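Local atomic coordinates of dual function macrocyclase-peptidase POPB (Galerina marginata, PDB entry 5N4B), a protein that cleaves amanitin precursor peptides after proline and, in a second step, converts the 25-residue intermediate into the macrocyclic toxin core. Residues D249-Y253 / V298-W304; F215-P221 / N234-H240; Y62-A67 / G717-R721; D68-L72 / G724-K728. The protein carries 1 engineered substitution. All blocks are in the same frame, centred on the assembly; numbering follows the deposited sequence.

Contact 1: residues D249-Y253 / V298-W304; sequences DIIVY and VKSGIHW
This is an apolar contact between two successive blades of the beta-propeller: the outermost strand of one blade, 250-254, meets the irregular loop 298-304 that runs into the outermost strand, 305-308, of the next. No direct hydrogen bond joins the segments; the nearest CA pair is Ile-250 and Ser-300, 6.2 Å apart. Ile-250 (mt) sets its CD1 4.0 Å from Lys-299 CA and its CG2 4.1 Å from Ser-300 CA. Val-252 has alpha-like backbone angles (-77/-39) in a classic beta bulge, where it and Tyr-253 both face Met-237. Val-252 CG1 lies 3.9 Å from Ile-302 CD1 and 3.6 Å from Trp-304 CZ2, at the edge of the indole, while Val-252 CG2 lies 4.2 Å from Val-298 CG1. Gly-301 turns the loop with positive phi (79/36). Trp-304 (chi1 m, chi2 110°) brings NE1 4.0 Å from Tyr-253 CD1. One water bridges the segments, donating to Val-252 O (2.8 Å) and accepting from Trp-304 NE1 (3.0 Å). The blades thus adhere through side-chain burial and one water between backbone and indole.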
loop_
_atom_site.group_PDB
_atom_site.type_symbol
_atom_site.label_atom_id
_atom_site.label_comp_id
_atom_site.label_asym_id
_atom_site.label_seq_id
_atom_site.Cartn_x
_atom_site.Cartn_y
_atom_site.Cartn_z
ATOM N N ASP A 249 5.621 7.507 29.477
ATOM C CA ASP A 249 4.539 6.904 28.710
ATOM C C ASP A 249 3.984 5.656 29.404
ATOM O O ASP A 249 4.717 4.881 30.026
ATOM C CB ASP A 249 5.048 6.537 27.306
ATOM C CG ASP A 249 5.237 7.746 26.407
ATOM O OD1 ASP A 249 5.270 8.900 26.874
ATOM O OD2 ASP A 249 5.415 7.525 25.185
ATOM N N ILE A 250 2.684 5.464 29.260
ATOM C CA ILE A 250 1.939 4.370 29.872
ATOM C C ILE A 250 1.859 3.221 28.876
ATOM O O ILE A 250 1.568 3.446 27.695
ATOM C CB ILE A 250 0.527 4.866 30.241
ATOM C CG1 ILE A 250 0.631 5.911 31.354
ATOM C CG2 ILE A 250 -0.365 3.706 30.662
ATOM C CD1 ILE A 250 -0.654 6.681 31.589
ATOM N N ILE A 251 2.082 1.987 29.324
ATOM C CA ILE A 251 1.829 0.803 28.518
ATOM C C ILE A 251 0.360 0.443 28.711
ATOM O O ILE A 251 -0.043 -0.013 29.791
ATOM C CB ILE A 251 2.735 -0.385 28.887
ATOM C CG1 ILE A 251 4.191 -0.060 28.550
ATOM C CG2 ILE A 251 2.317 -1.610 28.078
ATOM C CD1 ILE A 251 5.181 -1.172 28.973
ATOM N N VAL A 252 -0.445 0.675 27.677
ATOM C CA VAL A 252 -1.880 0.399 27.652
ATOM C C VAL A 252 -2.139 -1.094 27.460
ATOM O O VAL A 252 -3.056 -1.676 28.062
ATOM C CB VAL A 252 -2.490 1.245 26.512
ATOM C CG1 VAL A 252 -3.857 0.865 26.196
ATOM C CG2 VAL A 252 -2.417 2.721 26.887
ATOM N N TYR A 253 -1.344 -1.755 26.628
ATOM C CA TYR A 253 -1.473 -3.191 26.453
ATOM C C TYR A 253 -0.185 -3.785 25.889
ATOM O O TYR A 253 0.451 -3.203 25.017
ATOM C CB TYR A 253 -2.642 -3.613 25.534
ATOM C CG TYR A 253 -2.915 -5.097 25.698
ATOM C CD1 TYR A 253 -3.452 -5.571 26.884
ATOM C CD2 TYR A 253 -2.638 -5.998 24.709
ATOM C CE1 TYR A 253 -3.651 -6.933 27.087
ATOM C CE2 TYR A 253 -2.865 -7.370 24.850
ATOM C CZ TYR A 253 -3.367 -7.825 26.063
ATOM O OH TYR A 253 -3.584 -9.165 26.307
ATOM N N VAL A 298 -6.761 8.574 29.930
ATOM C CA VAL A 298 -5.975 7.348 30.041
ATOM C C VAL A 298 -5.078 7.406 31.265
ATOM O O VAL A 298 -4.323 8.371 31.465
ATOM C CB VAL A 298 -5.119 7.163 28.770
ATOM C CG1 VAL A 298 -4.180 5.963 28.893
ATOM C CG2 VAL A 298 -5.983 7.014 27.575
ATOM N N LYS A 299 -5.149 6.352 32.076
ATOM C CA LYS A 299 -4.267 6.094 33.208
ATOM C C LYS A 299 -3.803 4.643 33.124
ATOM O O LYS A 299 -4.261 3.875 32.275
ATOM C CB LYS A 299 -4.966 6.326 34.561
ATOM C CG LYS A 299 -5.227 7.784 34.907
ATOM C CD LYS A 299 -5.818 7.933 36.332
ATOM C CE LYS A 299 -7.324 7.631 36.369
ATOM N NZ LYS A 299 -8.146 8.641 35.616
ATOM N N SER A 300 -2.884 4.261 34.013
ATOM C CA SER A 300 -2.443 2.872 34.040
ATOM C C SER A 300 -3.564 2.011 34.618
ATOM O O SER A 300 -4.478 2.509 35.279
ATOM C CB SER A 300 -1.227 2.712 34.946
ATOM O OG SER A 300 -1.498 3.234 36.232
ATOM N N GLY A 301 -3.507 0.714 34.321
ATOM C CA GLY A 301 -4.456 -0.229 34.900
ATOM C C GLY A 301 -5.821 -0.242 34.234
ATOM O O GLY A 301 -6.836 -0.374 34.911
ATOM N N ILE A 302 -5.869 -0.074 32.926
ATOM C CA ILE A 302 -7.144 0.004 32.212
ATOM C C ILE A 302 -7.896 -1.313 32.308
ATOM O O ILE A 302 -7.333 -2.399 32.123
ATOM C CB ILE A 302 -6.834 0.358 30.757
ATOM C CG1 ILE A 302 -6.468 1.805 30.658
ATOM C CG2 ILE A 302 -8.050 0.097 29.878
ATOM C CD1 ILE A 302 -5.737 2.095 29.390
ATOM N N HIS A 303 -9.207 -1.216 32.506
ATOM C CA HIS A 303 -10.085 -2.364 32.545
ATOM C C HIS A 303 -10.620 -2.616 31.131
ATOM O O HIS A 303 -11.410 -1.828 30.610
ATOM C CB HIS A 303 -11.204 -2.149 33.543
ATOM C CG HIS A 303 -12.115 -3.315 33.644
ATOM N ND1 HIS A 303 -11.660 -4.617 33.602
ATOM C CD2 HIS A 303 -13.458 -3.389 33.761
ATOM C CE1 HIS A 303 -12.686 -5.441 33.683
ATOM N NE2 HIS A 303 -13.786 -4.726 33.796
ATOM N N TRP A 304 -10.221 -3.735 30.537
ATOM C CA TRP A 304 -10.712 -4.135 29.221
ATOM C C TRP A 304 -11.896 -5.065 29.343
ATOM O O TRP A 304 -11.800 -6.119 29.985
ATOM C CB TRP A 304 -9.615 -4.844 28.452
ATOM C CG TRP A 304 -8.449 -4.033 28.184
ATOM C CD1 TRP A 304 -7.198 -4.155 28.738
ATOM C CD2 TRP A 304 -8.381 -2.907 27.299
ATOM N NE1 TRP A 304 -6.381 -3.207 28.247
ATOM C CE2 TRP A 304 -7.063 -2.415 27.357
ATOM C CE3 TRP A 304 -9.307 -2.281 26.445
ATOM C CZ2 TRP A 304 -6.640 -1.340 26.595
ATOM C CZ3 TRP A 304 -8.853 -1.188 25.683
ATOM C CH2 TRP A 304 -7.550 -0.741 25.784
HETATM O O HOH W 1 -3.920 -3.460 29.990
#

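Contact 2: residues F215-P221 / N234-H240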
loop_
_atom_site.group_PDB
_atom_site.type_symbol
_atom_site.label_atom_id
_atom_site.label_comp_id
_atom_site.label_asym_id
_atom_site.label_seq_id
_atom_site.Cartn_x
_atom_site.Cartn_y
_atom_site.Cartn_z
ATOM N N PHE A 215 -1.634 10.840 23.022
ATOM C CA PHE A 215 -1.986 9.926 21.963
ATOM C C PHE A 215 -1.449 8.535 22.190
ATOM O O PHE A 215 -0.436 8.317 22.852
ATOM C CB PHE A 215 -1.506 10.438 20.588
ATOM C CG PHE A 215 -0.050 10.781 20.525
ATOM C CD1 PHE A 215 0.895 9.791 20.316
ATOM C CD2 PHE A 215 0.378 12.087 20.662
ATOM C CE1 PHE A 215 2.266 10.105 20.270
ATOM C CE2 PHE A 215 1.733 12.382 20.626
ATOM C CZ PHE A 215 2.658 11.384 20.451
ATOM N N LEU A 216 -2.171 7.595 21.639
ATOM C CA LEU A 216 -1.759 6.201 21.637
ATOM C C LEU A 216 -0.956 5.908 20.386
ATOM O O LEU A 216 -1.240 6.438 19.303
ATOM C CB LEU A 216 -2.959 5.244 21.695
ATOM C CG LEU A 216 -3.730 5.355 23.021
ATOM C CD1 LEU A 216 -4.961 6.173 22.853
ATOM C CD2 LEU A 216 -4.012 4.066 23.593
ATOM N N TYR A 217 0.016 5.017 20.526
ATOM C CA TYR A 217 0.938 4.610 19.473
ATOM C C TYR A 217 1.534 3.256 19.847
ATOM O O TYR A 217 1.718 2.945 21.027
ATOM C CB TYR A 217 2.041 5.658 19.299
ATOM C CG TYR A 217 3.015 5.696 20.443
ATOM C CD1 TYR A 217 2.704 6.317 21.658
ATOM C CD2 TYR A 217 4.197 5.020 20.349
ATOM C CE1 TYR A 217 3.579 6.280 22.713
ATOM C CE2 TYR A 217 5.076 4.965 21.416
ATOM C CZ TYR A 217 4.755 5.574 22.600
ATOM O OH TYR A 217 5.639 5.498 23.684
ATOM N N GLN A 218 1.857 2.462 18.829
ATOM C CA GLN A 218 2.503 1.174 19.030
ATOM C C GLN A 218 4.013 1.343 18.975
ATOM O O GLN A 218 4.556 1.968 18.056
ATOM C CB GLN A 218 2.063 0.164 17.996
ATOM C CG GLN A 218 2.766 -1.189 18.195
ATOM C CD GLN A 218 2.118 -2.236 17.357
ATOM O OE1 GLN A 218 1.424 -3.098 17.873
ATOM N NE2 GLN A 218 2.264 -2.141 16.039
ATOM N N ARG A 219 4.693 0.772 19.941
ATOM C CA ARG A 219 6.138 0.769 19.876
ATOM C C ARG A 219 6.720 -0.590 20.234
ATOM O O ARG A 219 6.041 -1.506 20.696
ATOM C CB ARG A 219 6.765 1.819 20.746
ATOM C CG ARG A 219 6.355 1.593 22.169
ATOM C CD ARG A 219 7.351 2.149 23.116
ATOM N NE ARG A 219 8.662 1.505 23.046
ATOM C CZ ARG A 219 9.660 1.847 23.836
ATOM N NH1 ARG A 219 9.485 2.812 24.738
ATOM N NH2 ARG A 219 10.807 1.218 23.706
ATOM N N TYR A 220 7.979 -0.704 19.967
ATOM C CA TYR A 220 8.744 -1.918 20.155
ATOM C C TYR A 220 9.831 -1.731 21.193
ATOM O O TYR A 220 10.145 -0.593 21.553
ATOM C CB TYR A 220 9.321 -2.355 18.824
ATOM C CG TYR A 220 8.243 -2.942 17.952
ATOM C CD1 TYR A 220 7.946 -4.302 18.014
ATOM C CD2 TYR A 220 7.451 -2.140 17.145
ATOM C CE1 TYR A 220 6.956 -4.865 17.236
ATOM C CE2 TYR A 220 6.443 -2.707 16.381
ATOM C CZ TYR A 220 6.212 -4.055 16.439
ATOM O OH TYR A 220 5.179 -4.583 15.654
ATOM N N PRO A 221 10.435 -2.811 21.686
ATOM C CA PRO A 221 11.511 -2.653 22.657
ATOM C C PRO A 221 12.665 -1.890 22.053
ATOM O O PRO A 221 12.983 -2.058 20.866
ATOM C CB PRO A 221 11.904 -4.092 22.987
ATOM C CG PRO A 221 10.625 -4.891 22.728
ATOM C CD PRO A 221 10.015 -4.213 21.530
ATOM N N ASN A 234 7.265 -8.310 20.495
ATOM C CA ASN A 234 6.899 -7.760 21.791
ATOM C C ASN A 234 6.431 -6.308 21.678
ATOM O O ASN A 234 6.734 -5.454 22.520
ATOM C CB ASN A 234 8.036 -7.913 22.819
ATOM C CG ASN A 234 8.341 -9.356 23.118
ATOM O OD1 ASN A 234 7.611 -10.042 23.876
ATOM N ND2 ASN A 234 9.356 -9.842 22.498
ATOM N N ALA A 235 5.555 -6.083 20.698
ATOM C CA ALA A 235 4.904 -4.781 20.550
ATOM C C ALA A 235 4.123 -4.403 21.791
ATOM O O ALA A 235 3.566 -5.250 22.518
ATOM C CB ALA A 235 3.939 -4.797 19.374
ATOM N N MET A 236 4.057 -3.111 22.014
ATOM C CA MET A 236 3.341 -2.515 23.132
ATOM C C MET A 236 2.474 -1.398 22.585
ATOM O O MET A 236 2.963 -0.512 21.871
ATOM C CB MET A 236 4.315 -1.877 24.152
ATOM C CG MET A 236 5.252 -2.855 24.802
ATOM S SD MET A 236 6.700 -2.068 25.519
ATOM C CE MET A 236 7.734 -2.024 24.054
ATOM N N MET A 237 1.204 -1.382 22.951
ATOM C CA MET A 237 0.382 -0.202 22.725
ATOM C C MET A 237 0.569 0.731 23.915
ATOM O O MET A 237 0.349 0.343 25.066
ATOM C CB MET A 237 -1.088 -0.577 22.529
ATOM C CG MET A 237 -2.001 0.595 22.277
ATOM S SD MET A 237 -1.624 1.596 20.846
ATOM C CE MET A 237 -1.841 0.379 19.563
ATOM N N CYS A 238 0.977 1.950 23.640
ATOM C CA CYS A 238 1.386 2.896 24.650
ATOM C C CYS A 238 0.635 4.198 24.488
ATOM O O CYS A 238 0.019 4.465 23.433
ATOM C CB CYS A 238 2.881 3.195 24.544
ATOM S SG CYS A 238 3.922 1.778 24.945
ATOM N N TYR A 239 0.688 5.000 25.548
ATOM C CA TYR A 239 0.097 6.329 25.582
ATOM C C TYR A 239 1.146 7.350 25.974
ATOM O O TYR A 239 1.841 7.172 26.982
ATOM C CB TYR A 239 -1.083 6.364 26.560
ATOM C CG TYR A 239 -1.684 7.699 26.751
ATOM C CD1 TYR A 239 -2.576 8.274 25.842
ATOM C CD2 TYR A 239 -1.341 8.406 27.899
ATOM C CE1 TYR A 239 -3.102 9.569 26.130
ATOM C CE2 TYR A 239 -1.825 9.640 28.147
ATOM C CZ TYR A 239 -2.689 10.200 27.302
ATOM O OH TYR A 239 -3.107 11.473 27.697
ATOM N N HIS A 240 1.285 8.393 25.159
ATOM C CA HIS A 240 2.192 9.503 25.396
ATOM C C HIS A 240 1.411 10.759 25.742
ATOM O O HIS A 240 0.546 11.185 24.966
ATOM C CB HIS A 240 3.026 9.782 24.148
ATOM C CG HIS A 240 3.923 10.948 24.327
ATOM N ND1 HIS A 240 4.963 10.922 25.222
ATOM C CD2 HIS A 240 3.864 12.211 23.863
ATOM C CE1 HIS A 240 5.563 12.102 25.245
ATOM N NE2 HIS A 240 4.919 12.906 24.421
#
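Strands 215-219 and 236-240 form the antiparallel centre of a four-stranded propeller blade. Phe-215 with His-240, Tyr-217 with Cys-238 and Arg-219 with Met-236 are hydrogen-bonded pairs, each closed by two N-H to O bonds; Phe-215 N reaches His-240 O at 2.9 Å. In the intervening non-hydrogen-bonded pairs, the N and O of Leu-216 and Gln-218 face away from 236-240; Leu-216 bonds to Ile-207, and Gln-218 to Lys-202 and, through N, to Ser-204 OG. Side-chain polar groups are also matched: Gln-218 OE1 with Tyr-263 N and NE2 with Lys-202 O, Tyr-217 OH and His-240 ND1 with the carboxylate of Asp-249, and His-240 NE2 with Asp-196. Arg-219 curls over so that NE (3.0 Å) and NH2 (2.9 Å) both donate to Tyr-220 O. His-240 CB packs over the Phe-215 ring in a CH-pi contact. The Tyr-220 side chain is about 8 Å from that of the charge-relay His-699, so this end of the blade lies near the catalytic site. The buried polar side chains named thus find partners in this blade and adjoining strands and loops.

Contact 3: residues Y62-A67 / G717-R721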
loop_
_atom_site.group_PDB
_atom_site.type_symbol
_atom_site.label_atom_id
_atom_site.label_comp_id
_atom_site.label_asym_id
_atom_site.label_seq_id
_atom_site.Cartn_x
_atom_site.Cartn_y
_atom_site.Cartn_z
ATOM N N TYR A 62 23.592 -2.691 -19.814
ATOM C CA TYR A 62 22.586 -3.075 -20.793
ATOM C C TYR A 62 21.654 -1.905 -21.091
ATOM O O TYR A 62 21.410 -1.582 -22.260
ATOM C CB TYR A 62 21.768 -4.275 -20.305
ATOM C CG TYR A 62 20.835 -4.800 -21.348
ATOM C CD1 TYR A 62 21.321 -5.559 -22.362
ATOM C CD2 TYR A 62 19.485 -4.543 -21.339
ATOM C CE1 TYR A 62 20.529 -6.052 -23.345
ATOM C CE2 TYR A 62 18.676 -5.018 -22.378
ATOM C CZ TYR A 62 19.219 -5.768 -23.364
ATOM O OH TYR A 62 18.440 -6.292 -24.402
ATOM N N LEU A 63 21.137 -1.269 -20.054
ATOM C CA LEU A 63 20.254 -0.125 -20.234
ATOM C C LEU A 63 20.931 1.011 -21.006
ATOM O O LEU A 63 20.258 1.716 -21.770
ATOM C CB LEU A 63 19.741 0.336 -18.858
ATOM C CG LEU A 63 18.879 -0.729 -18.115
ATOM C CD1 LEU A 63 18.765 -0.317 -16.639
ATOM C CD2 LEU A 63 17.547 -0.923 -18.760
ATOM N N ASP A 64 22.243 1.203 -20.792
ATOM C CA ASP A 64 23.003 2.242 -21.506
ATOM C C ASP A 64 22.973 2.069 -23.006
ATOM O O ASP A 64 23.184 3.061 -23.726
ATOM C CB ASP A 64 24.485 2.182 -21.100
ATOM C CG ASP A 64 24.792 2.746 -19.728
ATOM O OD1 ASP A 64 23.948 3.454 -19.159
ATOM O OD2 ASP A 64 25.927 2.464 -19.219
ATOM N N GLN A 65 22.720 0.869 -23.507
ATOM C CA GLN A 65 22.614 0.602 -24.944
ATOM C C GLN A 65 21.335 1.160 -25.555
ATOM O O GLN A 65 21.273 1.289 -26.779
ATOM C CB GLN A 65 22.650 -0.904 -25.227
ATOM C CG GLN A 65 23.907 -1.621 -24.720
ATOM C CD GLN A 65 23.841 -3.156 -24.904
ATOM O OE1 GLN A 65 24.584 -3.886 -24.240
ATOM N NE2 GLN A 65 22.961 -3.640 -25.794
ATOM N N ASN A 66 20.355 1.538 -24.751
ATOM C CA ASN A 66 19.003 1.886 -25.192
ATOM C C ASN A 66 18.845 3.409 -25.087
ATOM O O ASN A 66 18.567 3.936 -24.007
ATOM C CB ASN A 66 18.014 1.156 -24.304
ATOM C CG ASN A 66 16.573 1.405 -24.708
ATOM O OD1 ASN A 66 16.309 2.286 -25.543
ATOM N ND2 ASN A 66 15.666 0.641 -24.154
ATOM N N ALA A 67 18.997 4.125 -26.210
ATOM C CA ALA A 67 18.875 5.582 -26.179
ATOM C C ALA A 67 17.445 6.042 -25.930
ATOM O O ALA A 67 17.225 7.193 -25.547
ATOM C CB ALA A 67 19.397 6.178 -27.487
ATOM N N GLY A 717 11.346 1.546 -20.321
ATOM C CA GLY A 717 12.219 1.444 -21.493
ATOM C C GLY A 717 12.729 0.033 -21.715
ATOM O O GLY A 717 12.807 -0.444 -22.860
ATOM N N PHE A 718 13.048 -0.651 -20.632
ATOM C CA PHE A 718 13.458 -2.053 -20.729
ATOM C C PHE A 718 12.345 -2.875 -21.346
ATOM O O PHE A 718 12.570 -3.685 -22.244
ATOM C CB PHE A 718 13.856 -2.585 -19.361
ATOM C CG PHE A 718 14.217 -4.060 -19.357
ATOM C CD1 PHE A 718 15.530 -4.417 -19.582
ATOM C CD2 PHE A 718 13.284 -5.018 -19.116
ATOM C CE1 PHE A 718 15.930 -5.757 -19.609
ATOM C CE2 PHE A 718 13.658 -6.368 -19.129
ATOM C CZ PHE A 718 14.969 -6.722 -19.361
ATOM N N ILE A 719 11.132 -2.687 -20.845
ATOM C CA ILE A 719 9.999 -3.416 -21.375
ATOM C C ILE A 719 9.815 -3.084 -22.848
ATOM O O ILE A 719 9.610 -3.973 -23.678
ATOM C CB ILE A 719 8.740 -3.127 -20.551
ATOM C CG1 ILE A 719 8.793 -3.850 -19.198
ATOM C CG2 ILE A 719 7.492 -3.543 -21.335
ATOM C CD1 ILE A 719 7.763 -3.409 -18.222
ATOM N N ALA A 720 9.846 -1.795 -23.207
ATOM C CA ALA A 720 9.598 -1.412 -24.595
ATOM C C ALA A 720 10.598 -2.057 -25.540
ATOM O O ALA A 720 10.222 -2.609 -26.588
ATOM C CB ALA A 720 9.634 0.102 -24.765
ATOM N N ARG A 721 11.873 -2.024 -25.183
ATOM C CA ARG A 721 12.892 -2.640 -26.044
ATOM C C ARG A 721 12.704 -4.151 -26.111
ATOM O O ARG A 721 12.790 -4.741 -27.194
ATOM C CB ARG A 721 14.295 -2.289 -25.552
ATOM C CG ARG A 721 15.331 -3.027 -26.351
ATOM C CD ARG A 721 16.637 -2.323 -26.461
ATOM N NE ARG A 721 16.504 -1.136 -27.300
ATOM C CZ ARG A 721 17.548 -0.482 -27.775
ATOM N NH1 ARG A 721 17.380 0.615 -28.510
ATOM N NH2 ARG A 721 18.765 -0.928 -27.491
HETATM O O HOH W 2 19.191 2.833 -28.682
HETATM O O HOH W 3 13.075 1.457 -24.967
#
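Here the C-terminal helix of the alpha/beta-hydrolase domain, 705-722, packs against the end of helix 46-64 and the turn that follows it; as in other prolyl oligopeptidases, the N-terminal segment joins the C-terminal part to complete the hydrolase domain. Gly-717 comes first. It faces Asn-66 and is bridged to it by a water that accepts from Asn-66 ND2 (2.8 Å) while donating to Gly-717 O (2.9 Å). Asn-66 OD1 has another task: it caps Asp-68 N at the start of the next helix. Phe-718 supplies the apolar part. Phe-718 CE1 lies 4.0 Å from Tyr-62 CE2 and Phe-718 CB 4.1 Å from Leu-63 CD2, and Pro-687 and Leu-689 touch both Tyr-62 and Phe-718. Ala-720 packs on Phe-515 and Tyr-519 of helix 510-519. One turn on from Gly-717, Arg-721 stretches back across the turn, its CB 3.5 Å from Asn-66 ND2 and its guanidinium face over Asn-66 OD1. Arg-721 NH2 makes a weak hydrogen bond to Gln-65 O (3.4 Å), and NH1 donates to a water (2.9 Å) that also accepts from Ala-67 N at 2.8 Å and donates to Gln-65 O at 3.2 Å.

Contact 4: residues D68-L72 / G724-K728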
loop_
_atom_site.group_PDB
_atom_site.type_symbol
_atom_site.label_atom_id
_atom_site.label_comp_id
_atom_site.label_asym_id
_atom_site.label_seq_id
_atom_site.Cartn_x
_atom_site.Cartn_y
_atom_site.Cartn_z
ATOM N N ASP A 68 16.468 5.162 -26.077
ATOM C CA ASP A 68 15.103 5.580 -25.839
ATOM C C ASP A 68 14.798 5.798 -24.361
ATOM O O ASP A 68 13.828 6.485 -24.045
ATOM C CB ASP A 68 14.120 4.567 -26.404
ATOM C CG ASP A 68 14.163 4.499 -27.917
ATOM O OD1 ASP A 68 14.860 5.322 -28.587
ATOM O OD2 ASP A 68 13.498 3.605 -28.456
ATOM N N ILE A 69 15.598 5.245 -23.449
ATOM C CA ILE A 69 15.334 5.442 -22.023
ATOM C C ILE A 69 15.383 6.927 -21.667
ATOM O O ILE A 69 14.538 7.425 -20.920
ATOM C CB ILE A 69 16.276 4.577 -21.163
ATOM C CG1 ILE A 69 15.867 3.110 -21.314
ATOM C CG2 ILE A 69 16.176 4.955 -19.698
ATOM C CD1 ILE A 69 16.844 2.149 -20.745
ATOM N N GLN A 70 16.401 7.650 -22.147
ATOM C CA GLN A 70 16.468 9.083 -21.847
ATOM C C GLN A 70 15.289 9.848 -22.431
ATOM O O GLN A 70 14.841 10.855 -21.836
ATOM C CB GLN A 70 17.777 9.685 -22.376
ATOM C CG GLN A 70 18.888 9.603 -21.382
ATOM C CD GLN A 70 18.751 10.675 -20.327
ATOM O OE1 GLN A 70 17.972 10.536 -19.383
ATOM N NE2 GLN A 70 19.442 11.779 -20.520
ATOM N N LYS A 71 14.800 9.434 -23.602
ATOM C CA LYS A 71 13.612 10.048 -24.179
ATOM C C LYS A 71 12.398 9.822 -23.280
ATOM O O LYS A 71 11.594 10.733 -23.050
ATOM C CB LYS A 71 13.356 9.534 -25.611
ATOM C CG LYS A 71 14.544 9.741 -26.566
ATOM C CD LYS A 71 14.220 9.301 -28.001
ATOM C CE LYS A 71 15.306 9.739 -29.008
ATOM N NZ LYS A 71 16.686 9.291 -28.626
ATOM N N LEU A 72 12.279 8.618 -22.731
ATOM C CA LEU A 72 11.171 8.334 -21.832
ATOM C C LEU A 72 11.320 9.099 -20.525
ATOM O O LEU A 72 10.336 9.580 -19.976
ATOM C CB LEU A 72 11.080 6.837 -21.549
ATOM C CG LEU A 72 10.631 5.985 -22.689
ATOM C CD1 LEU A 72 10.554 4.529 -22.162
ATOM C CD2 LEU A 72 9.310 6.374 -23.319
ATOM N N GLY A 724 10.183 -4.939 -28.562
ATOM C CA GLY A 724 10.475 -4.439 -29.897
ATOM C C GLY A 724 9.724 -3.178 -30.259
ATOM O O GLY A 724 9.528 -2.906 -31.449
ATOM N N LEU A 725 9.316 -2.379 -29.276
ATOM C CA LEU A 725 8.587 -1.155 -29.552
ATOM C C LEU A 725 9.533 -0.009 -29.828
ATOM O O LEU A 725 10.545 0.163 -29.139
ATOM C CB LEU A 725 7.705 -0.789 -28.373
ATOM C CG LEU A 725 6.801 -1.890 -27.826
ATOM C CD1 LEU A 725 6.042 -1.417 -26.623
ATOM C CD2 LEU A 725 5.857 -2.402 -28.916
ATOM N N GLU A 726 9.118 0.841 -30.759
ATOM C CA GLU A 726 9.927 1.944 -31.222
ATOM C C GLU A 726 9.156 3.227 -30.987
ATOM O O GLU A 726 7.908 3.256 -31.039
ATOM C CB GLU A 726 10.272 1.816 -32.718
ATOM C CG GLU A 726 10.997 0.525 -33.084
ATOM C CD GLU A 726 12.432 0.477 -32.597
ATOM O OE1 GLU A 726 12.863 1.406 -31.884
ATOM O OE2 GLU A 726 13.138 -0.505 -32.928
ATOM N N LEU A 727 9.931 4.268 -30.698
ATOM C CA LEU A 727 9.394 5.618 -30.642
ATOM C C LEU A 727 9.012 6.058 -32.047
ATOM O O LEU A 727 9.763 5.839 -33.003
ATOM C CB LEU A 727 10.423 6.555 -30.006
ATOM C CG LEU A 727 10.712 6.266 -28.523
ATOM C CD1 LEU A 727 11.879 7.084 -28.008
ATOM C CD2 LEU A 727 9.465 6.557 -27.711
ATOM N N LYS A 728 7.827 6.650 -32.162
ATOM C CA LYS A 728 7.173 6.888 -33.454
ATOM C C LYS A 728 6.790 8.347 -33.607
ATOM O O LYS A 728 7.478 9.094 -34.315
ATOM C CB LYS A 728 5.908 5.983 -33.597
HETATM O O HOH W 4 11.531 2.216 -27.347
HETATM O O HOH W 5 12.706 3.893 -30.954
#
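Leu-727 and Asp-68 make most of this surface contact between the first turn of helix 68-80 and the chain's C-terminal tail. Leu-727 (mt) points toward the helix and wedges its CD1 between two side chains, 3.5 Å from Asp-68 CG and 3.2 Å from Lys-71 CD, a tight approach to the aliphatic part of the lysine. Leu-727 CD2 lies 4.4 Å from Leu-72 CD2. Asp-68 OD2 reaches the tail through two waters. One water donates to Asp-68 OD2 (2.7 Å) and to Leu-725 O (2.9 Å); a second donates to Asp-68 OD2 (2.6 Å) and Glu-726 OE1 (2.7 Å) and accepts from Leu-727 N (2.8 Å). The second water thus sits between two carboxylates, Asp-68 OD2 and Glu-726 OE1 being 4.1 Å apart, offering each a proton where direct contact would repel. Gly-724, with positive phi, ends helix 705-722 in a Schellman motif and sends the tail past helix 68-80. Helix 510-519 flanks the contact, Tyr-519 touching Leu-72, Leu-725 and Leu-727, while Ile-69 packs against helix 705-722.

How the contacts relate
Contacts 1 and 2 share a propeller blade, since strands 236-241 and 250-254 are neighbours in its sheet and Asp-249 bonds to both Tyr-217 and His-240. Contact 2 is the buried interior of that blade, built on paired backbone hydrogen bonds; contact 1, partly buried at its outer edge, relies on side chains and a water to meet the next blade. Contacts 3 and 4 lie on the opposite side of the chain's centre. Consecutive helices 46-64 and 68-80 there meet helix 705-722 and its tail, and Ala-720 O probably accepts a hydrogen bond from Leu-725 N. Contact 3 combines a partly buried aromatic and aliphatic patch with bridging waters; contact 4, at the surface, rests on one leucine and water-bridged carboxylates.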